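Local coordinates for 49 protein (PDB 6A4V) that interacts with host poly(ADP-ribose) polymerase 1 and in this way probably facilitates replication of the murine gammaherpesvirus, at residues E38-S43 with Q237-S242; I75-R80 with N293-F298; K187-M192 with F230-Q235. All blocks are in the same frame, centred on the assembly; numbering follows the deposited sequence.

Interaction 1: residues E38-S43 with Q237-S242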
loop_
_atom_site.group_PDB
_atom_site.type_symbol
_atom_site.label_atom_id
_atom_site.label_comp_id
_atom_site.label_asym_id
_atom_site.label_seq_id
_atom_site.Cartn_x
_atom_site.Cartn_y
_atom_site.Cartn_z
ATOM N N GLU B 38 8.812 7.079 -7.019
ATOM C CA GLU B 38 7.350 6.964 -6.936
ATOM C C GLU B 38 6.685 8.340 -6.804
ATOM O O GLU B 38 7.166 9.243 -6.166
ATOM C CB GLU B 38 6.906 6.180 -5.694
ATOM C CG GLU B 38 7.399 4.746 -5.578
ATOM C CD GLU B 38 7.481 4.231 -4.142
ATOM O OE1 GLU B 38 8.454 3.504 -3.816
ATOM O OE2 GLU B 38 6.583 4.553 -3.335
ATOM N N PHE B 39 5.465 8.423 -7.319
ATOM C CA PHE B 39 4.773 9.664 -7.419
ATOM C C PHE B 39 3.667 9.719 -6.388
ATOM O O PHE B 39 3.079 8.705 -6.006
ATOM C CB PHE B 39 4.247 9.859 -8.827
ATOM C CG PHE B 39 5.315 10.199 -9.838
ATOM C CD1 PHE B 39 5.861 11.472 -9.889
ATOM C CD2 PHE B 39 5.762 9.242 -10.739
ATOM C CE1 PHE B 39 6.881 11.763 -10.779
ATOM C CE2 PHE B 39 6.739 9.556 -11.672
ATOM C CZ PHE B 39 7.273 10.830 -11.711
ATOM N N TYR B 40 3.507 10.907 -5.845
ATOM C CA TYR B 40 2.343 11.215 -5.082
ATOM C C TYR B 40 1.201 11.143 -6.102
ATOM O O TYR B 40 0.181 10.571 -5.838
ATOM C CB TYR B 40 2.534 12.564 -4.370
ATOM C CG TYR B 40 1.564 12.873 -3.253
ATOM C CD1 TYR B 40 1.444 12.028 -2.169
ATOM C CD2 TYR B 40 0.915 14.104 -3.188
ATOM C CE1 TYR B 40 0.552 12.306 -1.141
ATOM C CE2 TYR B 40 0.076 14.432 -2.138
ATOM C CZ TYR B 40 -0.118 13.513 -1.119
ATOM O OH TYR B 40 -1.007 13.769 -0.136
ATOM N N TYR B 41 1.427 11.754 -7.269
ATOM C CA TYR B 41 0.676 11.474 -8.443
ATOM C C TYR B 41 1.564 11.748 -9.640
ATOM O O TYR B 41 2.352 12.685 -9.613
ATOM C CB TYR B 41 -0.603 12.333 -8.519
ATOM C CG TYR B 41 -0.419 13.829 -8.438
ATOM C CD1 TYR B 41 -0.279 14.592 -9.599
ATOM C CD2 TYR B 41 -0.435 14.496 -7.216
ATOM C CE1 TYR B 41 -0.090 15.960 -9.549
ATOM C CE2 TYR B 41 -0.229 15.864 -7.139
ATOM C CZ TYR B 41 -0.075 16.588 -8.318
ATOM O OH TYR B 41 0.086 17.921 -8.305
ATOM N N PRO B 42 1.332 11.021 -10.750
ATOM C CA PRO B 42 1.976 11.293 -12.034
ATOM C C PRO B 42 1.238 12.351 -12.844
ATOM O O PRO B 42 0.033 12.660 -12.565
ATOM C CB PRO B 42 1.835 9.891 -12.661
ATOM C CG PRO B 42 0.471 9.450 -12.242
ATOM C CD PRO B 42 0.304 9.959 -10.835
ATOM N N SER B 43 1.903 12.883 -13.869
ATOM C CA SER B 43 1.265 13.806 -14.828
ATOM C C SER B 43 0.443 13.009 -15.848
ATOM O O SER B 43 0.926 11.953 -16.322
ATOM C CB SER B 43 2.339 14.582 -15.576
ATOM O OG SER B 43 3.325 13.652 -16.052
ATOM N N GLN B 237 -5.623 20.800 -3.249
ATOM C CA GLN B 237 -6.251 19.513 -3.521
ATOM C C GLN B 237 -5.819 18.899 -4.870
ATOM O O GLN B 237 -6.626 18.165 -5.528
ATOM C CB GLN B 237 -7.759 19.730 -3.414
ATOM C CG GLN B 237 -8.160 19.871 -1.941
ATOM C CD GLN B 237 -9.635 19.726 -1.677
ATOM O OE1 GLN B 237 -10.090 18.692 -1.192
ATOM N NE2 GLN B 237 -10.389 20.774 -1.990
ATOM N N PHE B 238 -4.556 19.082 -5.248
ATOM C CA PHE B 238 -4.063 18.495 -6.560
ATOM C C PHE B 238 -4.155 16.960 -6.534
ATOM O O PHE B 238 -4.497 16.388 -7.512
ATOM C CB PHE B 238 -2.660 18.990 -6.934
ATOM C CG PHE B 238 -2.509 20.494 -7.167
ATOM C CD1 PHE B 238 -3.551 21.278 -7.648
ATOM C CD2 PHE B 238 -1.306 21.134 -6.898
ATOM C CE1 PHE B 238 -3.393 22.654 -7.846
ATOM C CE2 PHE B 238 -1.121 22.500 -7.155
ATOM C CZ PHE B 238 -2.169 23.259 -7.602
ATOM N N LEU B 239 -3.974 16.283 -5.391
ATOM C CA LEU B 239 -4.053 14.795 -5.452
ATOM C C LEU B 239 -5.487 14.361 -5.784
ATOM O O LEU B 239 -5.696 13.439 -6.646
ATOM C CB LEU B 239 -3.512 14.175 -4.164
ATOM C CG LEU B 239 -3.816 12.697 -3.922
ATOM C CD1 LEU B 239 -3.125 11.816 -4.934
ATOM C CD2 LEU B 239 -3.406 12.308 -2.524
ATOM N N LEU B 240 -6.468 14.943 -5.103
ATOM C CA LEU B 240 -7.959 14.645 -5.468
ATOM C C LEU B 240 -8.253 14.907 -6.944
ATOM O O LEU B 240 -8.790 14.024 -7.619
ATOM C CB LEU B 240 -8.882 15.445 -4.565
ATOM C CG LEU B 240 -10.410 15.442 -4.832
ATOM C CD1 LEU B 240 -11.030 14.080 -4.676
ATOM C CD2 LEU B 240 -11.053 16.409 -3.829
ATOM N N ASP B 241 -7.838 16.063 -7.455
ATOM C CA ASP B 241 -7.994 16.354 -8.868
ATOM C C ASP B 241 -7.452 15.200 -9.705
ATOM O O ASP B 241 -8.047 14.729 -10.675
ATOM C CB ASP B 241 -7.244 17.602 -9.317
ATOM C CG ASP B 241 -7.899 18.898 -8.855
ATOM O OD1 ASP B 241 -9.067 18.832 -8.396
ATOM O OD2 ASP B 241 -7.230 19.958 -8.948
ATOM N N SER B 242 -6.264 14.769 -9.355
ATOM C CA SER B 242 -5.591 13.943 -10.259
ATOM C C SER B 242 -6.281 12.574 -10.208
ATOM O O SER B 242 -6.379 11.927 -11.216
ATOM C CB SER B 242 -4.098 13.955 -9.963
ATOM O OG SER B 242 -3.526 12.786 -10.408
HETATM O O HOH W 1 -2.124 14.245 -12.668
#
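Tyr41 lays its ring against the first turn of helix 238-262, and Tyr40 meets the side of Leu239 with a second ring; these two tyrosines carry nearly all of the apolar contact. CG of Tyr41 stands between the backbone N and the carbonyl carbon (chi1 56°), which sends the ring out from the chain to Phe238, Leu239 and Ser242. At its far end Tyr41 OH lies 3.3 Å from Phe238 CB, whose own ring leads away from the contact. Midway along, Tyr41 CD2 is 4.0 Å from Leu239 CA, and at the root Tyr41 CB approaches Ser242 OG to 3.5 Å. The carbonyl oxygen of Phe238 sits over one face of the Tyr41 ring while also accepting Ser242 N of the helix at 3.0 Å.

Leu239 divides its methyl groups between two parts of Tyr40. CD2 makes an off-centre CH-pi contact, 4.3 Å from the centroid of the Tyr40 ring and 29° off its normal, whereas CD1 touches Tyr40 O at 3.6 Å.

The polar link between the segments is indirect. One water donates to Pro42 O at 2.7 Å and also pairs with Ser242 OG at 3.0 Å. Both tyrosine hydroxyls look elsewhere for their partners: Tyr40 OH is hydrogen-bonded to Glu86, and Tyr41 OH to the backbone oxygen of Phe189.

Gln237, with positive phi, ends helix 213-235 in a Schellman motif and serves as N-cap position of helix 238-262, so the contact lies at the corner between these helices. Tyr40 and Tyr41 both face Met192 of strand 192-193 and bond to its backbone, a classic beta bulge. Leu79 of helix 61-85 packs on Tyr41, Leu239 and Ser242.

Interaction 2: residues I75-R80 with N293-F298; sequences ICQTLR and NNTLVF
Gln77 and Arg80, one turn apart on helix 61-85, each donate a side-chain hydrogen bond: Gln77 to Thr295 in the first turn of helix 295-312, Arg80 to Asn293 in the loop just before it. The Gln77 chain leaves the backbone with CG opposite N (chi1 180°), and its extended run carries the amide alongside Phe298 CB to Thr295: NE2 donates to OG1 at 2.9 Å, a bent bond (138° at the hydrogen) with the hydroxyl tilted from the amide plane. Thr295 OG1 is held a second time by His81 NE2, and Gln77 NE2 has a further, weak bond to Asp299.

Arg80 bends at chi2 and chi3 to bring NH1 within 2.9 Å of Asn293 OD1. This bond is straighter (163°) and lies in the guanidinium plane, although the donor stands above the carbonyl plane of Asn293. Arg80 NE has in addition a long, weak ion pair with Asp84. The other end of the Asn293 amide, ND2, bonds to Asn247 OD1 and Leu289 O, so both ends of the group are used and its rotation is probably fixed. Asn294 is the N-cap of helix 295-312: its OD1 accepts Val297 N at 3.2 Å and, weakly, Leu296 N.

To one side of the two polar links, the ring of Phe298 packs on the helix 61-85 backbone. Gln77 CA sits 3.8 Å above its plane, over the centre, and Gln77 CB makes an off-centre CH-pi contact, 3.6 Å from Phe298 CG. Cys76 CB meets Phe298 CE1 at 3.4 Å.

Helix 274-289 packs against Phe298 and Val297 through Leu289, and helix 238-262 reaches Cys76 through Asn247. Phe88, Thr85 and His92 of the second subunit pack on residues 294-297, placing this helix start at the subunit interface.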
loop_
_atom_site.group_PDB
_atom_site.type_symbol
_atom_site.label_atom_id
_atom_site.label_comp_id
_atom_site.label_asym_id
_atom_site.label_seq_id
_atom_site.Cartn_x
_atom_site.Cartn_y
_atom_site.Cartn_z
ATOM N N ILE B 75 -2.374 2.922 -10.997
ATOM C CA ILE B 75 -2.223 4.332 -10.694
ATOM C C ILE B 75 -3.363 4.763 -9.797
ATOM O O ILE B 75 -3.146 5.310 -8.746
ATOM C CB ILE B 75 -2.135 5.212 -11.938
ATOM C CG1 ILE B 75 -0.768 5.037 -12.579
ATOM C CG2 ILE B 75 -2.408 6.669 -11.522
ATOM C CD1 ILE B 75 -0.625 5.746 -13.932
ATOM N N CYS B 76 -4.587 4.446 -10.169
ATOM C CA CYS B 76 -5.754 4.873 -9.308
ATOM C C CYS B 76 -5.675 4.322 -7.874
ATOM O O CYS B 76 -6.009 4.995 -6.896
ATOM C CB CYS B 76 -7.056 4.422 -9.972
ATOM S SG CYS B 76 -7.450 5.350 -11.471
ATOM N N GLN B 77 -5.284 3.059 -7.761
ATOM C CA GLN B 77 -5.125 2.384 -6.548
ATOM C C GLN B 77 -4.067 3.090 -5.705
ATOM O O GLN B 77 -4.283 3.373 -4.491
ATOM C CB GLN B 77 -4.689 0.935 -6.774
ATOM C CG GLN B 77 -4.502 0.170 -5.461
ATOM C CD GLN B 77 -4.226 -1.306 -5.634
ATOM O OE1 GLN B 77 -3.389 -1.731 -6.439
ATOM N NE2 GLN B 77 -4.771 -2.092 -4.710
ATOM N N THR B 78 -2.910 3.321 -6.301
ATOM C CA THR B 78 -1.892 4.066 -5.538
ATOM C C THR B 78 -2.475 5.422 -5.130
ATOM O O THR B 78 -2.316 5.823 -3.995
ATOM C CB THR B 78 -0.630 4.282 -6.377
ATOM O OG1 THR B 78 -0.258 2.969 -6.700
ATOM C CG2 THR B 78 0.525 4.971 -5.715
ATOM N N LEU B 79 -3.164 6.119 -6.029
ATOM C CA LEU B 79 -3.630 7.485 -5.710
ATOM C C LEU B 79 -4.687 7.502 -4.589
ATOM O O LEU B 79 -4.761 8.456 -3.812
ATOM C CB LEU B 79 -4.190 8.151 -6.962
ATOM C CG LEU B 79 -3.195 8.474 -8.078
ATOM C CD1 LEU B 79 -3.911 9.183 -9.229
ATOM C CD2 LEU B 79 -2.064 9.334 -7.572
ATOM N N ARG B 80 -5.479 6.442 -4.464
ATOM C CA ARG B 80 -6.406 6.323 -3.326
ATOM C C ARG B 80 -5.671 6.047 -1.999
ATOM O O ARG B 80 -6.073 6.571 -0.946
ATOM C CB ARG B 80 -7.387 5.171 -3.541
ATOM C CG ARG B 80 -8.320 4.960 -2.353
ATOM C CD ARG B 80 -9.621 5.723 -2.457
ATOM N NE ARG B 80 -9.813 7.099 -1.997
ATOM C CZ ARG B 80 -10.815 7.850 -2.434
ATOM N NH1 ARG B 80 -11.383 7.580 -3.605
ATOM N NH2 ARG B 80 -11.245 8.874 -1.723
ATOM N N ASN B 293 -14.493 3.326 -3.591
ATOM C CA ASN B 293 -13.247 3.517 -4.257
ATOM C C ASN B 293 -12.216 3.058 -3.240
ATOM O O ASN B 293 -11.903 3.773 -2.261
ATOM C CB ASN B 293 -13.118 4.963 -4.753
ATOM C CG ASN B 293 -12.042 5.128 -5.822
ATOM O OD1 ASN B 293 -10.893 5.430 -5.504
ATOM N ND2 ASN B 293 -12.392 4.970 -7.094
ATOM N N ASN B 294 -11.844 1.784 -3.354
ATOM C CA ASN B 294 -11.167 1.137 -2.278
ATOM C C ASN B 294 -10.259 0.065 -2.878
ATOM O O ASN B 294 -10.569 -0.500 -3.956
ATOM C CB ASN B 294 -12.114 0.612 -1.197
ATOM C CG ASN B 294 -12.522 -0.852 -1.330
ATOM O OD1 ASN B 294 -11.710 -1.726 -1.630
ATOM N ND2 ASN B 294 -13.770 -1.147 -1.009
ATOM N N THR B 295 -9.161 -0.178 -2.150
ATOM C CA THR B 295 -8.042 -0.978 -2.574
ATOM C C THR B 295 -8.462 -2.427 -2.819
ATOM O O THR B 295 -7.850 -3.100 -3.612
ATOM C CB THR B 295 -6.888 -0.867 -1.549
ATOM O OG1 THR B 295 -5.738 -1.603 -1.982
ATOM C CG2 THR B 295 -7.264 -1.380 -0.178
ATOM N N LEU B 296 -9.462 -2.957 -2.111
ATOM C CA LEU B 296 -9.873 -4.362 -2.427
ATOM C C LEU B 296 -10.415 -4.447 -3.851
ATOM O O LEU B 296 -10.074 -5.434 -4.617
ATOM C CB LEU B 296 -10.900 -4.871 -1.401
ATOM C CG LEU B 296 -10.436 -4.887 0.046
ATOM C CD1 LEU B 296 -11.575 -5.395 0.935
ATOM C CD2 LEU B 296 -9.209 -5.791 0.207
ATOM N N VAL B 297 -11.178 -3.415 -4.276
ATOM C CA VAL B 297 -11.774 -3.418 -5.629
ATOM C C VAL B 297 -10.675 -3.364 -6.674
ATOM O O VAL B 297 -10.666 -4.117 -7.722
ATOM C CB VAL B 297 -12.845 -2.332 -5.838
ATOM C CG1 VAL B 297 -13.395 -2.368 -7.234
ATOM C CG2 VAL B 297 -14.011 -2.385 -4.878
ATOM N N PHE B 298 -9.758 -2.440 -6.517
ATOM C CA PHE B 298 -8.623 -2.378 -7.488
ATOM C C PHE B 298 -7.937 -3.728 -7.579
ATOM O O PHE B 298 -7.683 -4.180 -8.718
ATOM C CB PHE B 298 -7.594 -1.316 -7.132
ATOM C CG PHE B 298 -8.147 0.068 -7.266
ATOM C CD1 PHE B 298 -8.342 0.621 -8.529
ATOM C CD2 PHE B 298 -8.663 0.726 -6.151
ATOM C CE1 PHE B 298 -8.864 1.898 -8.657
ATOM C CE2 PHE B 298 -9.227 1.980 -6.289
ATOM C CZ PHE B 298 -9.247 2.583 -7.525
#

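Interaction 3: residues K187-M192 with F230-Q235; sequences KHFSYM and FSVCVQ
The Phe230 ring takes the terminal methyl of Met192 on one face: Met192 CE lies 3.2 Å above the plane, shifted toward the rim at CD1, and 3.5 Å from the Phe230 centroid, a close CH-pi contact. Met192 SD stands farther off above the same ring, 4.9 Å from the centroid of Phe230 and 18° from the normal. The same ring also meets Tyr40 edge-to-face. Phe189 presents its ring obliquely to the helix, with its tip, CZ, 3.3 Å from Val232 CG1; the two side chains cross at about a right angle. Beside that tip, Phe189 CE2 lies 3.8 Å from Cys233 N.

Cys233 fills in between Phe189 and Met192. Its SG, placed opposite the backbone N (chi1 -158°), comes within 3.5 Å of Met192 CG, while its CB lies 4.0 Å from Phe189 CE2. Met192 is bent at chi2 and chi3, and this folding carries CE past the cysteine to Phe230, one turn earlier on the helix.

The chain before Met192 is tightly coiled: Lys187, His188 and Phe189 all have left-handed backbone angles, and Ser190 OG bonds back to Lys187 O. This turn directs Phe189 toward helix 213-235; Phe238, at the start of helix 238-262, also meets its ring.

Leu89, Leu90 and Leu93 of helix 89-104 also pack against Phe230, which is thus shared between Met192 and that helix. Methionine sulfur and methyl above a phenylalanine ring form a Met-aromatic contact. Here it packs the start of strand 192-193, and the irregular turn leading into it, against the last turns of helix 213-235 in a predominantly helical protein.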
loop_
_atom_site.group_PDB
_atom_site.type_symbol
_atom_site.label_atom_id
_atom_site.label_comp_id
_atom_site.label_asym_id
_atom_site.label_seq_id
_atom_site.Cartn_x
_atom_site.Cartn_y
_atom_site.Cartn_z
ATOM N N LYS B 187 7.271 21.244 -12.348
ATOM C CA LYS B 187 6.673 21.849 -13.478
ATOM C C LYS B 187 5.247 22.260 -13.131
ATOM O O LYS B 187 4.305 21.720 -13.716
ATOM C CB LYS B 187 6.708 20.879 -14.664
ATOM C CG LYS B 187 8.102 20.458 -15.111
ATOM C CD LYS B 187 8.101 19.694 -16.435
ATOM C CE LYS B 187 9.479 19.326 -16.951
ATOM N NZ LYS B 187 9.383 18.497 -18.176
ATOM N N HIS B 188 5.123 23.204 -12.183
ATOM C CA HIS B 188 3.848 23.768 -11.739
ATOM C C HIS B 188 2.870 22.641 -11.370
ATOM O O HIS B 188 1.757 22.580 -11.871
ATOM C CB HIS B 188 3.264 24.678 -12.831
ATOM C CG HIS B 188 4.127 25.845 -13.195
ATOM N ND1 HIS B 188 4.965 25.836 -14.314
ATOM C CD2 HIS B 188 4.265 27.066 -12.624
ATOM C CE1 HIS B 188 5.594 26.987 -14.395
ATOM N NE2 HIS B 188 5.172 27.762 -13.380
ATOM N N PHE B 189 3.326 21.717 -10.516
ATOM C CA PHE B 189 2.515 20.666 -9.946
ATOM C C PHE B 189 1.936 19.755 -11.027
ATOM O O PHE B 189 0.818 19.273 -10.891
ATOM C CB PHE B 189 1.428 21.282 -9.061
ATOM C CG PHE B 189 2.017 21.948 -7.852
ATOM C CD1 PHE B 189 2.547 23.229 -7.916
ATOM C CD2 PHE B 189 2.129 21.239 -6.657
ATOM C CE1 PHE B 189 3.108 23.810 -6.791
ATOM C CE2 PHE B 189 2.691 21.821 -5.539
ATOM C CZ PHE B 189 3.191 23.099 -5.607
ATOM N N SER B 190 2.706 19.493 -12.079
ATOM C CA SER B 190 2.245 18.534 -13.107
ATOM C C SER B 190 2.148 17.155 -12.470
ATOM O O SER B 190 1.190 16.420 -12.794
ATOM C CB SER B 190 3.150 18.506 -14.287
ATOM O OG SER B 190 3.191 19.785 -14.896
ATOM N N TYR B 191 3.181 16.853 -11.634
ATOM C CA TYR B 191 3.399 15.632 -10.842
ATOM C C TYR B 191 3.842 16.066 -9.450
ATOM O O TYR B 191 4.117 17.242 -9.246
ATOM C CB TYR B 191 4.440 14.711 -11.475
ATOM C CG TYR B 191 5.732 15.382 -11.872
ATOM C CD1 TYR B 191 5.931 15.881 -13.146
ATOM C CD2 TYR B 191 6.749 15.526 -10.968
ATOM C CE1 TYR B 191 7.131 16.466 -13.521
ATOM C CE2 TYR B 191 7.944 16.131 -11.308
ATOM C CZ TYR B 191 8.141 16.598 -12.589
ATOM O OH TYR B 191 9.339 17.174 -12.885
ATOM N N MET B 192 3.831 15.113 -8.506
ATOM C CA MET B 192 4.399 15.268 -7.208
ATOM C C MET B 192 5.095 13.959 -6.867
ATOM O O MET B 192 4.623 12.895 -7.210
ATOM C CB MET B 192 3.374 15.583 -6.111
ATOM C CG MET B 192 3.307 17.042 -5.682
ATOM S SD MET B 192 4.762 17.706 -4.841
ATOM C CE MET B 192 4.166 17.933 -3.174
ATOM N N PHE B 230 4.376 20.463 -0.420
ATOM C CA PHE B 230 3.235 19.643 -0.013
ATOM C C PHE B 230 2.153 20.586 0.514
ATOM O O PHE B 230 0.955 20.349 0.380
ATOM C CB PHE B 230 3.642 18.562 1.012
ATOM C CG PHE B 230 4.125 17.280 0.385
ATOM C CD1 PHE B 230 3.275 16.502 -0.412
ATOM C CD2 PHE B 230 5.446 16.867 0.522
ATOM C CE1 PHE B 230 3.722 15.337 -1.011
ATOM C CE2 PHE B 230 5.889 15.699 -0.093
ATOM C CZ PHE B 230 5.029 14.919 -0.830
ATOM N N SER B 231 2.565 21.708 1.099
ATOM C CA SER B 231 1.545 22.607 1.620
ATOM C C SER B 231 0.646 23.093 0.493
ATOM O O SER B 231 -0.568 23.210 0.631
ATOM C CB SER B 231 2.139 23.761 2.331
ATOM O OG SER B 231 2.414 23.419 3.684
ATOM N N VAL B 232 1.269 23.468 -0.607
ATOM C CA VAL B 232 0.512 24.042 -1.682
ATOM C C VAL B 232 -0.330 22.923 -2.291
ATOM O O VAL B 232 -1.532 23.036 -2.507
ATOM C CB VAL B 232 1.471 24.710 -2.690
ATOM C CG1 VAL B 232 0.864 24.867 -4.065
ATOM C CG2 VAL B 232 1.941 26.054 -2.141
ATOM N N CYS B 233 0.335 21.797 -2.506
ATOM C CA CYS B 233 -0.281 20.617 -3.031
ATOM C C CYS B 233 -1.575 20.241 -2.288
ATOM O O CYS B 233 -2.571 19.859 -2.932
ATOM C CB CYS B 233 0.719 19.499 -2.944
ATOM S SG CYS B 233 0.340 18.177 -4.103
ATOM N N VAL B 234 -1.581 20.357 -0.949
ATOM C CA VAL B 234 -2.694 19.909 -0.094
ATOM C C VAL B 234 -3.706 21.041 -0.025
ATOM O O VAL B 234 -4.909 20.837 -0.212
ATOM C CB VAL B 234 -2.143 19.442 1.280
ATOM C CG1 VAL B 234 -3.182 19.159 2.373
ATOM C CG2 VAL B 234 -1.236 18.227 1.101
ATOM N N GLN B 235 -3.227 22.282 0.142
ATOM C CA GLN B 235 -4.106 23.429 0.059
ATOM C C GLN B 235 -4.983 23.236 -1.192
ATOM O O GLN B 235 -6.178 23.320 -1.146
ATOM C CB GLN B 235 -3.307 24.739 -0.073
ATOM C CG GLN B 235 -2.889 25.419 1.247
ATOM C CD GLN B 235 -1.622 26.266 1.200
ATOM O OE1 GLN B 235 -1.183 26.762 0.150
ATOM N NE2 GLN B 235 -1.009 26.451 2.365
#

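In the fold
Interactions 1 and 3 lie near the middle of the chain, their centres about 8 Å apart, and share the junction between helices 213-235 and 238-262. The N-terminal loop and the turn at 187-192 bond directly to each other, so these apolar, aromatic-rich contacts form one continuous packing unit; interaction 3 is buried, interactions 1 and 2 partly buried. Interaction 2 is about 16 Å from the chain centre and beside the second subunit; it adds side-chain hydrogen bonds from glutamine and arginine to packing on a single phenylalanine. Interactions 1 and 2 nevertheless touch through Leu79, whose helix 61-85 serves both, whereas interactions 2 and 3 stay about 8 Å apart at their nearest atoms.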